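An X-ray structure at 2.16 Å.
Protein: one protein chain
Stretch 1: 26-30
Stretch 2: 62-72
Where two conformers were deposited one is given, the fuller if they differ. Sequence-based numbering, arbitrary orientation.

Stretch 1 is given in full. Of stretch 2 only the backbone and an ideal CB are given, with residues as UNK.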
# COMPACT_ATOMS: atom_id res chain seq x y z
N LEU A 26 5.39 -6.63 -1.36
CA LEU A 26 4.57 -7.02 -0.26
C LEU A 26 5.03 -6.20 0.95
O LEU A 26 6.21 -6.24 1.34
CB LEU A 26 4.71 -8.52 0.01
CG LEU A 26 3.81 -9.10 1.14
CD1 LEU A 26 2.35 -9.21 0.66
CD2 LEU A 26 4.29 -10.47 1.64
N MSE A 27 4.08 -5.46 1.55
CA MSE A 27 4.35 -4.65 2.71
C MSE A 27 3.75 -5.29 3.97
O MSE A 27 2.68 -5.93 3.92
CB MSE A 27 3.78 -3.24 2.53
CG MSE A 27 3.96 -2.66 1.16
SE MSE A 27 5.87 -2.48 0.67
CE MSE A 27 6.32 -0.99 1.81
N VAL A 28 4.44 -5.10 5.10
CA VAL A 28 3.88 -5.40 6.42
C VAL A 28 3.91 -4.16 7.33
O VAL A 28 4.68 -3.23 7.11
CB VAL A 28 4.56 -6.60 7.11
CG1 VAL A 28 4.39 -7.88 6.27
CG2 VAL A 28 6.04 -6.28 7.44
N TRP A 29 3.04 -4.19 8.34
CA TRP A 29 2.82 -3.08 9.24
C TRP A 29 3.41 -3.44 10.58
O TRP A 29 3.13 -4.53 11.09
CB TRP A 29 1.32 -2.90 9.40
CG TRP A 29 0.86 -1.70 10.19
CD1 TRP A 29 0.06 -1.70 11.30
CD2 TRP A 29 1.15 -0.33 9.90
NE1 TRP A 29 -0.16 -0.41 11.73
CE2 TRP A 29 0.51 0.45 10.89
CE3 TRP A 29 1.90 0.32 8.92
CZ2 TRP A 29 0.58 1.84 10.91
CZ3 TRP A 29 1.96 1.71 8.94
CH2 TRP A 29 1.30 2.45 9.92
N ASN A 30 4.24 -2.58 11.14
CA ASN A 30 4.68 -2.76 12.54
C ASN A 30 4.00 -1.82 13.55
O ASN A 30 4.41 -1.75 14.72
CB ASN A 30 6.21 -2.67 12.68
CG ASN A 30 6.75 -1.33 12.29
OD1 ASN A 30 6.02 -0.35 12.22
ND2 ASN A 30 8.05 -1.26 12.07
N UNK A 62 0.76 5.17 -0.05
CA UNK A 62 -0.35 4.25 -0.32
C UNK A 62 -0.42 3.11 0.68
O UNK A 62 -1.48 2.81 1.24
CB UNK A 62 -0.23 3.68 -1.73
N UNK A 63 0.73 2.48 0.85
CA UNK A 63 0.94 1.39 1.78
C UNK A 63 0.49 1.76 3.21
O UNK A 63 -0.13 0.96 3.93
CB UNK A 63 2.42 0.99 1.78
N UNK A 64 0.82 2.98 3.60
CA UNK A 64 0.56 3.48 4.94
C UNK A 64 -0.95 3.71 5.08
O UNK A 64 -1.54 3.35 6.11
CB UNK A 64 1.35 4.76 5.21
N UNK A 65 -1.58 4.26 4.03
CA UNK A 65 -3.03 4.49 4.03
C UNK A 65 -3.78 3.18 4.27
O UNK A 65 -4.70 3.13 5.11
CB UNK A 65 -3.48 5.12 2.71
N UNK A 66 -3.39 2.14 3.53
CA UNK A 66 -4.03 0.81 3.62
C UNK A 66 -3.98 0.29 5.07
O UNK A 66 -5.01 -0.11 5.64
CB UNK A 66 -3.34 -0.18 2.68
N UNK A 67 -2.79 0.30 5.68
CA UNK A 67 -2.70 -0.16 7.05
C UNK A 67 -3.45 0.71 8.06
O UNK A 67 -4.05 0.20 9.00
CB UNK A 67 -1.23 -0.24 7.45
N UNK A 68 -3.42 2.02 7.91
CA UNK A 68 -4.15 2.87 8.84
C UNK A 68 -5.68 2.67 8.75
O UNK A 68 -6.40 2.90 9.72
CB UNK A 68 -3.80 4.34 8.57
N UNK A 69 -6.17 2.24 7.59
CA UNK A 69 -7.57 1.81 7.46
C UNK A 69 -7.92 0.65 8.39
O UNK A 69 -9.07 0.50 8.80
CB UNK A 69 -7.86 1.40 6.01
N UNK A 70 -6.93 -0.15 8.77
CA UNK A 70 -7.16 -1.26 9.70
C UNK A 70 -7.13 -0.83 11.17
O UNK A 70 -7.52 -1.62 12.03
CB UNK A 70 -6.11 -2.35 9.47
N UNK A 71 -6.66 0.38 11.45
CA UNK A 71 -6.59 0.89 12.82
C UNK A 71 -7.90 1.55 13.28
O UNK A 71 -8.76 1.97 12.50
CB UNK A 71 -5.44 1.90 12.93
N UNK A 72 -8.05 1.65 14.58
CA UNK A 72 -9.10 2.43 15.16
C UNK A 72 -8.83 3.93 14.83
O UNK A 72 -7.68 4.37 14.77
CB UNK A 72 -9.18 2.18 16.67

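Backbone torsions place position 62 in a helix (phi/psi -51/-51), and its ideal CB has no atom of stretch 1 within 5.5 Å. Stretch 1 therefore sets no preference, and many side chains would do; the deposited residue is Ser62, whose OG is hydrogen-bonded elsewhere in the structure.

At position 63 the CA-to-CB bond points toward the strand, and the ideal CB lies 4.0 Å from Met27 CG. So little room favours a short side chain such as alanine, serine or cysteine, at least in the direction of Met27. Ser63 is found, with chi1 in t, which brings its OG to 3.2 Å from Met27 CG. This is a packing contact; the hydroxyl finds its hydrogen bond elsewhere in the structure.

Position 64 points sideways, its ideal CB 4.9 Å from Trp29 CZ3. The neighbour is the carbon-only six-membered part of the indole, so valine, isoleucine, leucine or alanine would suit. The residue is Val64, and its CG1 reaches Trp29 CH2 at 4.5 Å, a light apolar contact.

Positions 65 and 66 are helical and out of reach of stretch 1, which leaves both choices open. They are Gln65 and Val66; the amide N of Val66 continues the helix by bonding to the O of Ser62 at 3.1 Å.

Position 67 is the register partner of Trp29, their CA atoms 6.6 Å apart. The CA-to-CB bond points toward the strand, and the ideal CB sits 3.4 Å from Trp29 CD2, which leaves little room on that side. A flat side chain could extend along the strand toward Met27: phenylalanine is the flat choice, with leucine or methionine as apolar alternatives. Phe67 is deposited, with chi1 at -67°. Its CB lies over the indole face, 3.7 Å from the centroid of the six-membered ring, while Trp29 CB lies over the phenyl face, 3.5 Å from the centroid of the Phe67 ring. The CH-pi contacts go with planes that are near parallel, at 20°, but slid apart, so the rings barely overlap, with 5.0 Å between the centroids of the phenyl and five-membered rings. The phenyl edge reaches the strand backbone, Phe67 CZ lying 3.4 Å from Met27 O.

At position 68 CA-to-CB points sideways and the ideal CB is beyond 5.5 Å, so a contact needs length; leucine, methionine or isoleucine could provide it. Leu68 does so, its CD2 coming to 3.7 Å from Trp29 CZ2.

Position 69 is out of reach and undemanding; it is Ala69. Position 70 points toward stretch 1 without a close neighbour, so small or polar residues would fit. In Ser70, OG donates to Phe67 O at 2.6 Å.

Position 71 also points toward the strand, where Trp29 NE1 offers a donor. An acceptor on a long arm is suitable: glutamate or glutamine. Glu71 accepts from Trp29 NE1 through OE2 at 2.9 Å, with an N-H...O angle of 153°, near the indole plane.

Position 72 is out of reach, so stretch 1 sets no preference and many side chains would do; Asn72 is at the N-cap position, and its side chain caps a backbone N just past the stretch.

Stretch 2 (62-72) SSVQVFLASEN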
# COMPACT_ATOMS: atom_id res chain seq x y z
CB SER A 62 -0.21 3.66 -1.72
OG SER A 62 -0.57 4.62 -2.68
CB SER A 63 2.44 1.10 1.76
OG SER A 63 2.77 -0.02 2.52
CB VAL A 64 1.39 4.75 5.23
CG1 VAL A 64 0.94 5.41 6.56
CG2 VAL A 64 2.87 4.38 5.31
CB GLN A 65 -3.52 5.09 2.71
CG GLN A 65 -3.15 6.57 2.49
CD GLN A 65 -3.58 7.07 1.10
OE1 GLN A 65 -4.78 7.11 0.78
NE2 GLN A 65 -2.60 7.46 0.28
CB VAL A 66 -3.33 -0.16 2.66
CG1 VAL A 66 -3.72 -1.59 2.93
CG2 VAL A 66 -3.65 0.23 1.26
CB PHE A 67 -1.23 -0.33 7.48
CG PHE A 67 -0.54 -1.43 6.77
CD1 PHE A 67 -1.03 -2.74 6.85
CD2 PHE A 67 0.59 -1.18 6.01
CE1 PHE A 67 -0.40 -3.79 6.18
CE2 PHE A 67 1.24 -2.24 5.34
CZ PHE A 67 0.75 -3.55 5.44
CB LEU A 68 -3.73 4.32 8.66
CG LEU A 68 -2.30 4.68 9.11
CD1 LEU A 68 -2.02 6.15 8.87
CD2 LEU A 68 -2.09 4.38 10.56
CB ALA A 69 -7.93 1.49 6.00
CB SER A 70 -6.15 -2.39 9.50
OG SER A 70 -4.90 -2.05 10.09
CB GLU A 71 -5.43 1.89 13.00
CG GLU A 71 -4.02 1.34 12.71
CD GLU A 71 -3.45 0.39 13.80
OE1 GLU A 71 -4.10 0.19 14.85
OE2 GLU A 71 -2.34 -0.16 13.59
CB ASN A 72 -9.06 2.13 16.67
CG ASN A 72 -9.97 2.96 17.43
OD1 ASN A 72 -9.65 4.10 17.76
ND2 ASN A 72 -11.14 2.42 17.76
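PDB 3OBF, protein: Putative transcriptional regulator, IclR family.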